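Local coordinates for protein endoglucanase (Humicola insolens, PDB 1DYS) that hydrolyses internal beta-1,4-glucosidic linkages of cellulose as a family 6 endoglucanase, contributing to the recycling of plant biomass, at residues F57-I62 / N114-P119; G100-S105 / L109-N114; V64-A69 / K125-V130; Y165-L170 / A211-F216. One frame throughout, in Å; residues are numbered along the deposited sequence.

Interaction 1: residues F57-I62 / N114-P119; sequences FLLRDI and NEYVNP
Leu-59, where residues 57-62 turn into helix 60-74, faces Pro-119 of helix 108-126 across a CA-CA distance of 7.7 Å, and no hydrogen bond joins the two segments. Leu-59 carries the contact almost alone, its two methyls reaching different parts of the partner helix. Leu-59 CD1 lies 3.7 Å from the backbone O of Glu-115 and 4.1 Å from CB of Pro-119, resting against the proline ring. Leu-59 CD2 comes to 3.9 Å from the O of Tyr-116 and 4.2 Å from CD1 of the Tyr-116 ring, approaching that ring obliquely. The partner helix is irregular here: a wider pi-type turn spans 114-117, and Pro-119 has no N-H to give to the O of Glu-115. In the distorted beta/alpha barrel of family 6, this is where two neighbouring helices of the outer layer start to pack. Tyr-116 places CG anti to the backbone N (chi1 179°), which carries its ring inward from the helix; its OH is hydrogen-bonded to the O of Ile-53 and the N of Tyr-86, near Trp-52 and Ser-54, which probably bind substrate. On the outward side of residues 57-62, Arg-60 folds back over Phe-57, its NE 3.8 Å above the ring plane and donating to the O of Phe-57 at 2.9 Å, with an N-H...O angle of 155°. The rest of the guanidinium serves the dimer: Arg-60 forms a salt bridge with Glu-115 of the second subunit, and Glu-115 of this chain pairs likewise with Arg-60 of the second subunit.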
loop_
_atom_site.group_PDB
_atom_site.type_symbol
_atom_site.label_atom_id
_atom_site.label_comp_id
_atom_site.label_asym_id
_atom_site.label_seq_id
_atom_site.Cartn_x
_atom_site.Cartn_y
_atom_site.Cartn_z
ATOM N N PHE A 57 -7.338 6.528 -6.836
ATOM C CA PHE A 57 -6.336 7.523 -7.211
ATOM C C PHE A 57 -5.776 7.218 -8.623
ATOM O O PHE A 57 -5.545 8.144 -9.400
ATOM C CB PHE A 57 -5.214 7.510 -6.182
ATOM C CG PHE A 57 -4.059 8.427 -6.449
ATOM C CD1 PHE A 57 -4.133 9.751 -6.077
ATOM C CD2 PHE A 57 -2.927 7.986 -7.111
ATOM C CE1 PHE A 57 -3.077 10.614 -6.310
ATOM C CE2 PHE A 57 -1.850 8.817 -7.328
ATOM C CZ PHE A 57 -1.952 10.149 -6.958
ATOM N N LEU A 58 -5.446 5.976 -8.895
ATOM C CA LEU A 58 -4.886 5.558 -10.157
ATOM C C LEU A 58 -5.884 5.547 -11.300
ATOM O O LEU A 58 -5.388 5.285 -12.415
ATOM C CB LEU A 58 -4.109 4.245 -10.096
ATOM C CG LEU A 58 -2.939 4.265 -9.116
ATOM C CD1 LEU A 58 -2.382 2.855 -8.878
ATOM C CD2 LEU A 58 -1.825 5.170 -9.651
ATOM N N LEU A 59 -7.161 5.863 -11.137
ATOM C CA LEU A 59 -7.997 6.050 -12.348
ATOM C C LEU A 59 -7.380 7.067 -13.291
ATOM O O LEU A 59 -7.589 6.940 -14.510
ATOM C CB LEU A 59 -9.393 6.576 -11.935
ATOM C CG LEU A 59 -10.277 5.510 -11.250
ATOM C CD1 LEU A 59 -11.405 6.224 -10.506
ATOM C CD2 LEU A 59 -10.842 4.582 -12.318
ATOM N N ARG A 60 -6.589 8.023 -12.813
ATOM C CA ARG A 60 -5.888 9.017 -13.619
ATOM C C ARG A 60 -4.927 8.364 -14.586
ATOM O O ARG A 60 -4.708 8.901 -15.666
ATOM C CB ARG A 60 -5.141 10.047 -12.761
ATOM C CG ARG A 60 -3.908 9.524 -12.038
ATOM C CD ARG A 60 -3.427 10.457 -10.915
ATOM N NE ARG A 60 -4.476 10.742 -9.972
ATOM C CZ ARG A 60 -4.889 11.714 -9.184
ATOM N NH1 ARG A 60 -4.292 12.899 -9.078
ATOM N NH2 ARG A 60 -5.994 11.478 -8.468
ATOM N N ASP A 61 -4.375 7.162 -14.259
ATOM C CA ASP A 61 -3.513 6.462 -15.198
ATOM C C ASP A 61 -4.279 6.004 -16.439
ATOM O O ASP A 61 -3.640 5.771 -17.468
ATOM C CB ASP A 61 -2.769 5.288 -14.554
ATOM C CG ASP A 61 -1.479 5.756 -13.898
ATOM O OD1 ASP A 61 -1.106 6.935 -14.059
ATOM O OD2 ASP A 61 -0.804 4.955 -13.191
ATOM N N ILE A 62 -5.634 5.880 -16.384
ATOM C CA ILE A 62 -6.335 5.541 -17.623
ATOM C C ILE A 62 -6.231 6.705 -18.613
ATOM O O ILE A 62 -6.012 6.520 -19.826
ATOM C CB ILE A 62 -7.813 5.215 -17.335
ATOM C CG1 ILE A 62 -7.916 3.995 -16.421
ATOM C CG2 ILE A 62 -8.574 4.878 -18.612
ATOM C CD1 ILE A 62 -9.359 3.712 -16.012
ATOM N N ASN A 114 -19.733 2.740 -7.705
ATOM C CA ASN A 114 -19.907 4.150 -8.008
ATOM C C ASN A 114 -18.639 4.964 -8.075
ATOM O O ASN A 114 -18.609 5.904 -8.889
ATOM C CB ASN A 114 -20.869 4.746 -6.935
ATOM C CG ASN A 114 -22.179 3.953 -6.974
ATOM O OD1 ASN A 114 -22.708 3.664 -8.039
ATOM N ND2 ASN A 114 -22.716 3.554 -5.831
ATOM N N GLU A 115 -17.623 4.646 -7.308
ATOM C CA GLU A 115 -16.408 5.444 -7.304
ATOM C C GLU A 115 -15.273 4.802 -8.119
ATOM O O GLU A 115 -14.315 5.560 -8.345
ATOM C CB GLU A 115 -15.931 5.654 -5.854
ATOM C CG GLU A 115 -16.845 6.552 -5.031
ATOM C CD GLU A 115 -16.287 6.834 -3.642
ATOM O OE1 GLU A 115 -15.200 7.440 -3.494
ATOM O OE2 GLU A 115 -16.897 6.393 -2.653
ATOM N N TYR A 116 -15.435 3.523 -8.486
ATOM C CA TYR A 116 -14.336 2.890 -9.237
ATOM C C TYR A 116 -14.807 2.336 -10.586
ATOM O O TYR A 116 -14.295 2.891 -11.570
ATOM C CB TYR A 116 -13.617 1.870 -8.355
ATOM C CG TYR A 116 -12.493 1.156 -9.081
ATOM C CD1 TYR A 116 -11.253 1.760 -9.263
ATOM C CD2 TYR A 116 -12.703 -0.094 -9.628
ATOM C CE1 TYR A 116 -10.227 1.120 -9.961
ATOM C CE2 TYR A 116 -11.680 -0.752 -10.339
ATOM C CZ TYR A 116 -10.459 -0.141 -10.473
ATOM O OH TYR A 116 -9.436 -0.767 -11.169
ATOM N N VAL A 117 -15.772 1.421 -10.619
ATOM C CA VAL A 117 -16.201 0.930 -11.934
ATOM C C VAL A 117 -16.850 2.024 -12.782
ATOM O O VAL A 117 -16.466 2.185 -13.951
ATOM C CB VAL A 117 -17.130 -0.287 -11.763
ATOM C CG1 VAL A 117 -17.671 -0.775 -13.075
ATOM C CG2 VAL A 117 -16.328 -1.422 -11.078
ATOM N N ASN A 118 -17.769 2.828 -12.225
ATOM C CA ASN A 118 -18.402 3.825 -13.110
ATOM C C ASN A 118 -17.441 4.734 -13.807
ATOM O O ASN A 118 -17.487 4.860 -15.050
ATOM C CB ASN A 118 -19.513 4.557 -12.363
ATOM C CG ASN A 118 -20.655 3.606 -12.081
ATOM O OD1 ASN A 118 -20.804 2.455 -12.477
ATOM N ND2 ASN A 118 -21.597 4.143 -11.274
ATOM N N PRO A 119 -16.523 5.353 -13.119
ATOM C CA PRO A 119 -15.548 6.266 -13.686
ATOM C C PRO A 119 -14.649 5.532 -14.672
ATOM O O PRO A 119 -14.272 6.107 -15.702
ATOM C CB PRO A 119 -14.797 7.007 -12.584
ATOM C CG PRO A 119 -15.417 6.438 -11.349
ATOM C CD PRO A 119 -16.474 5.407 -11.649
#

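Interaction 2: residues G100-S105 / L109-N114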
loop_
_atom_site.group_PDB
_atom_site.type_symbol
_atom_site.label_atom_id
_atom_site.label_comp_id
_atom_site.label_asym_id
_atom_site.label_seq_id
_atom_site.Cartn_x
_atom_site.Cartn_y
_atom_site.Cartn_z
ATOM N N GLY A 100 -6.573 -4.040 -0.842
ATOM C CA GLY A 100 -6.821 -2.721 -1.449
ATOM C C GLY A 100 -7.580 -1.828 -0.464
ATOM O O GLY A 100 -7.855 -2.127 0.707
ATOM N N GLU A 101 -8.014 -0.685 -0.989
ATOM C CA GLU A 101 -8.667 0.333 -0.183
ATOM C C GLU A 101 -10.129 0.061 0.125
ATOM O O GLU A 101 -10.636 0.711 1.074
ATOM C CB GLU A 101 -8.506 1.703 -0.881
ATOM C CG GLU A 101 -9.366 1.724 -2.163
ATOM C CD GLU A 101 -8.892 2.827 -3.090
ATOM O OE1 GLU A 101 -8.008 3.642 -2.744
ATOM O OE2 GLU A 101 -9.437 2.857 -4.214
ATOM N N LEU A 102 -10.773 -0.886 -0.552
ATOM C CA LEU A 102 -12.197 -1.156 -0.358
ATOM C C LEU A 102 -12.419 -2.417 0.471
ATOM O O LEU A 102 -11.784 -3.434 0.290
ATOM C CB LEU A 102 -12.937 -1.304 -1.692
ATOM C CG LEU A 102 -12.799 -0.114 -2.638
ATOM C CD1 LEU A 102 -13.632 -0.368 -3.891
ATOM C CD2 LEU A 102 -13.254 1.184 -1.997
ATOM N N LYS A 103 -13.304 -2.256 1.434
ATOM C CA LYS A 103 -13.679 -3.348 2.347
ATOM C C LYS A 103 -15.189 -3.499 2.330
ATOM O O LYS A 103 -15.913 -2.490 2.353
ATOM C CB LYS A 103 -13.192 -3.011 3.765
ATOM C CG LYS A 103 -11.676 -2.800 3.839
ATOM C CD LYS A 103 -11.174 -2.668 5.254
ATOM C CE LYS A 103 -9.661 -2.946 5.322
ATOM N NZ LYS A 103 -9.251 -2.864 6.763
ATOM N N LEU A 104 -15.673 -4.739 2.324
ATOM C CA LEU A 104 -17.125 -4.935 2.260
ATOM C C LEU A 104 -17.818 -4.328 3.465
ATOM O O LEU A 104 -18.863 -3.696 3.272
ATOM C CB LEU A 104 -17.493 -6.399 2.052
ATOM C CG LEU A 104 -17.134 -6.977 0.672
ATOM C CD1 LEU A 104 -17.311 -8.481 0.734
ATOM C CD2 LEU A 104 -18.003 -6.341 -0.404
ATOM N N SER A 105 -17.187 -4.403 4.634
ATOM C CA SER A 105 -17.753 -3.840 5.853
ATOM C C SER A 105 -17.652 -2.324 5.942
ATOM O O SER A 105 -18.076 -1.753 6.964
ATOM C CB SER A 105 -17.038 -4.511 7.036
ATOM O OG SER A 105 -15.638 -4.297 6.973
ATOM N N LEU A 109 -18.848 -2.552 -1.563
ATOM C CA LEU A 109 -19.525 -2.870 -2.793
ATOM C C LEU A 109 -20.081 -1.634 -3.473
ATOM O O LEU A 109 -19.826 -1.400 -4.655
ATOM C CB LEU A 109 -20.629 -3.920 -2.522
ATOM C CG LEU A 109 -21.367 -4.238 -3.824
ATOM C CD1 LEU A 109 -20.386 -4.915 -4.804
ATOM C CD2 LEU A 109 -22.547 -5.165 -3.587
ATOM N N ASN A 110 -20.771 -0.742 -2.735
ATOM C CA ASN A 110 -21.269 0.472 -3.360
ATOM C C ASN A 110 -20.149 1.375 -3.874
ATOM O O ASN A 110 -20.287 1.908 -4.976
ATOM C CB ASN A 110 -22.154 1.281 -2.389
ATOM C CG ASN A 110 -23.531 0.654 -2.296
ATOM O OD1 ASN A 110 -24.160 0.582 -1.225
ATOM N ND2 ASN A 110 -24.021 0.182 -3.437
ATOM N N ARG A 111 -19.065 1.541 -3.129
ATOM C CA ARG A 111 -17.931 2.393 -3.494
ATOM C C ARG A 111 -17.226 1.829 -4.755
ATOM O O ARG A 111 -16.851 2.587 -5.646
ATOM C CB ARG A 111 -16.947 2.556 -2.352
ATOM C CG ARG A 111 -17.491 3.152 -1.051
ATOM C CD ARG A 111 -16.426 3.142 0.049
ATOM N NE ARG A 111 -16.900 3.999 1.161
ATOM C CZ ARG A 111 -16.244 4.083 2.324
ATOM N NH1 ARG A 111 -15.106 3.436 2.560
ATOM N NH2 ARG A 111 -16.763 4.876 3.261
ATOM N N TYR A 112 -17.117 0.499 -4.796
ATOM C CA TYR A 112 -16.565 -0.151 -5.991
ATOM C C TYR A 112 -17.420 0.141 -7.221
ATOM O O TYR A 112 -16.882 0.501 -8.272
ATOM C CB TYR A 112 -16.521 -1.649 -5.828
ATOM C CG TYR A 112 -15.884 -2.476 -6.916
ATOM C CD1 TYR A 112 -14.510 -2.537 -7.084
ATOM C CD2 TYR A 112 -16.692 -3.235 -7.739
ATOM C CE1 TYR A 112 -13.975 -3.355 -8.084
ATOM C CE2 TYR A 112 -16.152 -4.059 -8.724
ATOM C CZ TYR A 112 -14.777 -4.111 -8.875
ATOM O OH TYR A 112 -14.267 -4.931 -9.859
ATOM N N LYS A 113 -18.753 -0.007 -7.090
ATOM C CA LYS A 113 -19.532 0.375 -8.287
ATOM C C LYS A 113 -19.438 1.847 -8.655
ATOM O O LYS A 113 -19.210 2.194 -9.830
ATOM C CB LYS A 113 -21.019 0.063 -8.051
ATOM C CG LYS A 113 -21.240 -1.388 -7.706
ATOM C CD LYS A 113 -22.750 -1.633 -7.474
ATOM C CE LYS A 113 -22.997 -3.138 -7.451
ATOM N NZ LYS A 113 -24.312 -3.451 -6.832
ATOM N N ASN A 114 -19.733 2.740 -7.705
ATOM C CA ASN A 114 -19.907 4.150 -8.008
ATOM C C ASN A 114 -18.639 4.964 -8.075
ATOM O O ASN A 114 -18.609 5.904 -8.889
ATOM C CB ASN A 114 -20.869 4.746 -6.935
ATOM C CG ASN A 114 -22.179 3.953 -6.974
ATOM O OD1 ASN A 114 -22.708 3.664 -8.039
ATOM N ND2 ASN A 114 -22.716 3.554 -5.831
HETATM O O HOH W 1 -14.871 0.393 1.425
HETATM O O HOH W 2 -20.195 -3.539 0.880
#
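Leu-102 presses its two methyls onto the first turns of helix 108-126, one on Tyr-112 and one on Arg-111. In Leu-102, CG stands anti to the carbonyl carbon (chi1 -56°), with the rest of the chain extended, which brings Leu-102 CD1 to 3.6 Å from CA and 3.7 Å from CB of Tyr-112. The same methyl lies at the edge of the Tyr-112 ring, in its plane, so Leu-102 meets the ring at its rim rather than over a face. Leu-102 CD2 reaches CB of Arg-111 at 4.0 Å. Leu-104 adds a looser contact: Leu-104 CD2 lies 4.2 Å from CB of Leu-109, the two chains meeting at a slant. No direct hydrogen bond links the segments; water does part of that work. One molecule gives a proton to the O of Leu-104 at 2.7 Å and takes one from N of Leu-109 at 3.0 Å, bridging the backbones near the helix start. Another accepts from N of Lys-103 and, weakly, from NH1 of Arg-111, whose chain is extended from CG to NE. Phe-57 of the second subunit packs on both Leu-102 and Arg-111, putting this corner in the dimer interface. Tyr-112, with CG anti to its N (chi1 -175°), sends its ring inward, where OH bonds to Glu-137 and the ring touches Pro-89. Residues 100-105 belong to the long loop that joins strand 79-85 to helix 108-126 and carries Asp-92, probably a proton donor; such strand-to-helix loops lie on the side where beta/alpha barrels carry their active sites.

Interaction 3: residues V64-A69 / K125-V130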
loop_
_atom_site.group_PDB
_atom_site.type_symbol
_atom_site.label_atom_id
_atom_site.label_comp_id
_atom_site.label_asym_id
_atom_site.label_seq_id
_atom_site.Cartn_x
_atom_site.Cartn_y
_atom_site.Cartn_z
ATOM N N VAL A 64 -3.784 8.798 -18.731
ATOM C CA VAL A 64 -2.414 8.708 -19.210
ATOM C C VAL A 64 -2.304 7.684 -20.349
ATOM O O VAL A 64 -1.713 7.981 -21.403
ATOM C CB VAL A 64 -1.398 8.349 -18.110
ATOM C CG1 VAL A 64 0.005 8.263 -18.717
ATOM C CG2 VAL A 64 -1.436 9.389 -17.004
ATOM N N ALA A 65 -2.851 6.480 -20.137
ATOM C CA ALA A 65 -2.774 5.434 -21.163
ATOM C C ALA A 65 -3.456 5.868 -22.464
ATOM O O ALA A 65 -2.976 5.659 -23.590
ATOM C CB ALA A 65 -3.348 4.102 -20.647
ATOM N N ILE A 66 -4.626 6.487 -22.328
ATOM C CA ILE A 66 -5.375 6.946 -23.513
ATOM C C ILE A 66 -4.594 8.021 -24.249
ATOM O O ILE A 66 -4.601 8.026 -25.483
ATOM C CB ILE A 66 -6.751 7.463 -23.068
ATOM C CG1 ILE A 66 -7.657 6.294 -22.724
ATOM C CG2 ILE A 66 -7.445 8.326 -24.140
ATOM C CD1 ILE A 66 -8.891 6.685 -21.949
ATOM N N GLN A 67 -3.959 8.951 -23.568
ATOM C CA GLN A 67 -3.131 9.985 -24.188
ATOM C C GLN A 67 -2.044 9.332 -25.011
ATOM O O GLN A 67 -1.780 9.579 -26.192
ATOM C CB GLN A 67 -2.534 10.939 -23.145
ATOM C CG GLN A 67 -1.405 11.768 -23.768
ATOM C CD GLN A 67 -0.934 12.912 -22.894
ATOM O OE1 GLN A 67 -1.687 13.461 -22.093
ATOM N NE2 GLN A 67 0.325 13.300 -23.043
ATOM N N ASN A 68 -1.339 8.374 -24.366
ATOM C CA ASN A 68 -0.300 7.621 -25.034
ATOM C C ASN A 68 -0.817 6.834 -26.230
ATOM O O ASN A 68 -0.138 6.766 -27.248
ATOM C CB ASN A 68 0.394 6.683 -24.031
ATOM C CG ASN A 68 1.144 7.419 -22.948
ATOM O OD1 ASN A 68 1.534 8.578 -23.115
ATOM N ND2 ASN A 68 1.430 6.734 -21.835
ATOM N N ALA A 69 -2.000 6.227 -26.134
ATOM C CA ALA A 69 -2.585 5.461 -27.212
ATOM C C ALA A 69 -2.858 6.412 -28.404
ATOM O O ALA A 69 -2.481 6.084 -29.514
ATOM C CB ALA A 69 -3.861 4.719 -26.858
ATOM N N LYS A 125 -15.560 4.309 -22.394
ATOM C CA LYS A 125 -16.635 4.482 -23.396
ATOM C C LYS A 125 -16.461 5.813 -24.097
ATOM O O LYS A 125 -16.848 5.922 -25.271
ATOM C CB LYS A 125 -18.016 4.348 -22.739
ATOM C CG LYS A 125 -18.350 2.904 -22.366
ATOM C CD LYS A 125 -19.703 2.779 -21.659
ATOM C CE LYS A 125 -19.991 1.300 -21.445
ATOM N NZ LYS A 125 -21.219 1.058 -20.671
ATOM N N ALA A 126 -15.859 6.815 -23.461
ATOM C CA ALA A 126 -15.621 8.098 -24.159
ATOM C C ALA A 126 -14.541 7.931 -25.205
ATOM O O ALA A 126 -14.592 8.543 -26.281
ATOM C CB ALA A 126 -15.249 9.171 -23.147
ATOM N N ALA A 127 -13.563 7.054 -24.946
ATOM C CA ALA A 127 -12.463 6.883 -25.898
ATOM C C ALA A 127 -12.761 5.766 -26.871
ATOM O O ALA A 127 -12.063 4.747 -26.985
ATOM C CB ALA A 127 -11.162 6.619 -25.116
ATOM N N SER A 128 -13.819 5.927 -27.666
ATOM C CA SER A 128 -14.306 4.965 -28.641
ATOM C C SER A 128 -13.358 4.671 -29.805
ATOM O O SER A 128 -13.529 3.664 -30.505
ATOM C CB SER A 128 -15.651 5.448 -29.205
ATOM O OG SER A 128 -15.595 6.722 -29.788
ATOM N N ASP A 129 -12.375 5.518 -29.995
ATOM C CA ASP A 129 -11.320 5.486 -30.960
ATOM C C ASP A 129 -10.148 4.609 -30.502
ATOM O O ASP A 129 -9.222 4.330 -31.257
ATOM C CB ASP A 129 -10.765 6.899 -31.192
ATOM C CG ASP A 129 -10.218 7.616 -29.986
ATOM O OD1 ASP A 129 -10.857 7.599 -28.903
ATOM O OD2 ASP A 129 -9.160 8.280 -30.012
ATOM N N VAL A 130 -10.165 4.242 -29.219
ATOM C CA VAL A 130 -9.069 3.411 -28.705
ATOM C C VAL A 130 -9.497 1.987 -28.412
ATOM O O VAL A 130 -10.565 1.741 -27.851
ATOM C CB VAL A 130 -8.565 4.102 -27.415
ATOM C CG1 VAL A 130 -7.451 3.315 -26.735
ATOM C CG2 VAL A 130 -8.075 5.515 -27.746
#
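Helix 60-74 packs through Ile-66 and Ala-69 against the end of helix 108-126 and the tight turn that leads on to strand 132-136, two neighbouring beta/alpha units of the barrel meeting where helix 108-126 ends. CD1 of Ile-66 sits on CB of Ala-127 at 3.9 Å, and one helical turn further CB of Ala-69 meets CG1 of Val-130, also at 3.9 Å; there the backbones approach most closely, with 7.0 Å between the CA atoms of Ala-69 and Val-130. Ile-66 holds CG1 anti to its carbonyl carbon and then extends (chi2 165°), so that the terminal methyl reaches the methyl of Ala-127. Val-130 turns CG1 anti to its own N (chi1 178°), out toward the helix. The turn brings both apolar partners to the same helix. Ala-127 leaves helical geometry at the centre of an inverse gamma turn, with a weak bond from N of Ser-128 to O of Ala-126, and begins a type I beta turn closed by a bond from N of Val-130 to O of Ala-127 at 3.0 Å. Phe-132 touches Ile-66 and Ala-127, Val-81 touches Ala-69 and Val-130, and Asp-129 makes a salt bridge to Arg-70. All four touching residues are buried and meet through methyl groups alone, so the contact between these segments rests on close apolar packing, while the turn's own backbone bonds fix its shape.

Interaction 4: residues Y165-L170 / A211-F216; sequences YAISQL and AKIRGF
Ile-167 makes a plain apolar contact with Ala-211 and Ile-213, joining the last turn of helix 150-169 to the extended chain that enters strand 215-218. Ile-167 CG2 does most of the touching: it lies 4.2 Å from CB of Ala-211, 3.9 Å from the O of Lys-212 and 4.0 Å from CG2 of Ile-213. The branch gets there because CG2 stands anti to the helix backbone N while CG1 takes the place beside it (chi1 -65°); Ile-167 CD1, on an extended chain, lies 4.1 Å from the same Ile-213 CG2. On the other side, Ile-213 carries CG1 between its N and carbonyl carbon (chi1 62°), and that leaves CG2 as the branch facing the helix. Next to the contact, OG of Ser-168 folds back on the O of Tyr-165 at 2.8 Å, an oxygen that also takes the N-H of Gln-169. Gln-171 ties the two backbones together, receiving N of Lys-212 and donating to the O of Ile-167. Around them, Ile-167 also packs on Ile-203, Leu-204 and Ala-207 of helix 190-207, Ile-213 rests on Leu-177 and Leu-179 of strand 175-180, and Tyr-165 reaches Val-117 of helix 108-126.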
loop_
_atom_site.group_PDB
_atom_site.type_symbol
_atom_site.label_atom_id
_atom_site.label_comp_id
_atom_site.label_asym_id
_atom_site.label_seq_id
_atom_site.Cartn_x
_atom_site.Cartn_y
_atom_site.Cartn_z
ATOM N N TYR A 165 -20.926 -6.782 -11.986
ATOM C CA TYR A 165 -21.201 -5.389 -12.227
ATOM C C TYR A 165 -20.155 -4.744 -13.142
ATOM O O TYR A 165 -20.513 -4.024 -14.080
ATOM C CB TYR A 165 -21.331 -4.590 -10.914
ATOM C CG TYR A 165 -21.654 -3.136 -11.180
ATOM C CD1 TYR A 165 -23.004 -2.783 -11.376
ATOM C CD2 TYR A 165 -20.736 -2.114 -11.252
ATOM C CE1 TYR A 165 -23.346 -1.479 -11.651
ATOM C CE2 TYR A 165 -21.080 -0.810 -11.540
ATOM C CZ TYR A 165 -22.408 -0.481 -11.729
ATOM O OH TYR A 165 -22.793 0.806 -11.994
ATOM N N ALA A 166 -18.898 -5.103 -12.889
ATOM C CA ALA A 166 -17.837 -4.557 -13.748
ATOM C C ALA A 166 -17.984 -5.049 -15.195
ATOM O O ALA A 166 -17.891 -4.185 -16.078
ATOM C CB ALA A 166 -16.530 -5.018 -13.114
ATOM N N ILE A 167 -18.325 -6.319 -15.401
ATOM C CA ILE A 167 -18.533 -6.815 -16.759
ATOM C C ILE A 167 -19.715 -6.065 -17.363
ATOM O O ILE A 167 -19.657 -5.641 -18.512
ATOM C CB ILE A 167 -18.832 -8.320 -16.764
ATOM C CG1 ILE A 167 -17.603 -9.105 -16.252
ATOM C CG2 ILE A 167 -19.205 -8.867 -18.139
ATOM C CD1 ILE A 167 -17.849 -10.553 -15.889
ATOM N N SER A 168 -20.802 -5.968 -16.574
ATOM C CA SER A 168 -22.003 -5.298 -17.107
ATOM C C SER A 168 -21.735 -3.885 -17.568
ATOM O O SER A 168 -22.401 -3.382 -18.493
ATOM C CB SER A 168 -23.148 -5.309 -16.085
ATOM O OG SER A 168 -23.079 -4.357 -15.023
ATOM N N GLN A 169 -20.845 -3.144 -16.904
ATOM C CA GLN A 169 -20.584 -1.769 -17.279
ATOM C C GLN A 169 -19.569 -1.552 -18.398
ATOM O O GLN A 169 -19.391 -0.412 -18.824
ATOM C CB GLN A 169 -20.045 -0.977 -16.068
ATOM C CG GLN A 169 -21.147 -0.691 -15.042
ATOM C CD GLN A 169 -21.931 0.504 -15.565
ATOM O OE1 GLN A 169 -21.386 1.577 -15.871
ATOM N NE2 GLN A 169 -23.223 0.292 -15.760
ATOM N N LEU A 170 -18.897 -2.601 -18.852
ATOM C CA LEU A 170 -17.831 -2.486 -19.825
ATOM C C LEU A 170 -18.103 -3.234 -21.113
ATOM O O LEU A 170 -17.245 -3.919 -21.674
ATOM C CB LEU A 170 -16.528 -3.032 -19.172
ATOM C CG LEU A 170 -16.075 -2.124 -18.016
ATOM C CD1 LEU A 170 -14.976 -2.832 -17.202
ATOM C CD2 LEU A 170 -15.557 -0.779 -18.461
ATOM N N ALA A 211 -24.450 -9.805 -21.586
ATOM C CA ALA A 211 -23.082 -9.560 -21.189
ATOM C C ALA A 211 -22.109 -10.562 -21.802
ATOM O O ALA A 211 -22.402 -11.757 -21.865
ATOM C CB ALA A 211 -22.996 -9.689 -19.670
ATOM N N LYS A 212 -20.954 -10.054 -22.238
ATOM C CA LYS A 212 -19.971 -11.023 -22.727
ATOM C C LYS A 212 -18.575 -10.620 -22.227
ATOM O O LYS A 212 -18.319 -9.462 -21.930
ATOM C CB LYS A 212 -19.849 -11.187 -24.229
ATOM C CG LYS A 212 -20.132 -10.014 -25.129
ATOM C CD LYS A 212 -21.618 -9.992 -25.442
ATOM C CE LYS A 212 -21.963 -10.594 -26.791
ATOM N NZ LYS A 212 -23.197 -9.929 -27.322
ATOM N N ILE A 213 -17.715 -11.631 -22.279
ATOM C CA ILE A 213 -16.295 -11.425 -22.079
ATOM C C ILE A 213 -15.615 -12.093 -23.290
ATOM O O ILE A 213 -16.239 -12.975 -23.912
ATOM C CB ILE A 213 -15.713 -12.005 -20.786
ATOM C CG1 ILE A 213 -15.863 -13.522 -20.709
ATOM C CG2 ILE A 213 -16.362 -11.263 -19.601
ATOM C CD1 ILE A 213 -15.499 -14.111 -19.345
ATOM N N ARG A 214 -14.395 -11.656 -23.602
ATOM C CA ARG A 214 -13.696 -12.344 -24.698
ATOM C C ARG A 214 -13.104 -13.652 -24.219
ATOM O O ARG A 214 -12.962 -14.643 -24.932
ATOM C CB ARG A 214 -12.602 -11.430 -25.267
ATOM C CG ARG A 214 -11.555 -12.146 -26.119
ATOM C CD ARG A 214 -12.171 -12.681 -27.411
ATOM N NE ARG A 214 -11.088 -13.239 -28.249
ATOM C CZ ARG A 214 -11.391 -13.790 -29.439
ATOM N NH1 ARG A 214 -12.648 -13.864 -29.869
ATOM N NH2 ARG A 214 -10.401 -14.290 -30.171
ATOM N N GLY A 215 -12.703 -13.674 -22.945
ATOM C CA GLY A 215 -12.060 -14.803 -22.365
ATOM C C GLY A 215 -11.340 -14.433 -21.061
ATOM O O GLY A 215 -11.982 -13.841 -20.204
ATOM N N PHE A 216 -10.150 -14.993 -20.898
ATOM C CA PHE A 216 -9.500 -15.025 -19.589
ATOM C C PHE A 216 -8.050 -14.563 -19.581
ATOM O O PHE A 216 -7.452 -14.596 -20.655
ATOM C CB PHE A 216 -9.504 -16.495 -19.036
ATOM C CG PHE A 216 -10.896 -17.097 -19.203
ATOM C CD1 PHE A 216 -11.908 -16.706 -18.356
ATOM C CD2 PHE A 216 -11.171 -17.950 -20.275
ATOM C CE1 PHE A 216 -13.204 -17.171 -18.514
ATOM C CE2 PHE A 216 -12.460 -18.420 -20.419
ATOM C CZ PHE A 216 -13.471 -18.036 -19.566
#

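Helix 108-126 runs through interactions 1, 2 and 3, and helix 60-74 meets it in both 1 and 3, whose segments adjoin in sequence and lie with centres about 14 Å apart. The touching residues of interaction 3 are all buried, with no second chain against them, whereas 1 and 2 are partly buried and border the other subunit; there leucine packing is joined by charged groups and, in 2, by bridging water. Interactions 1 and 2 share Asn-114 and are linked by probable backbone hydrogen bonds within the helix. Interaction 4 joins helix 150-169 to the chain entering strand 215-218; like interaction 3 it lies away from the substrate and catalytic sites, and a probable hydrogen bond between Asn-118 OD1 and Tyr-165 OH connects it to interaction 1.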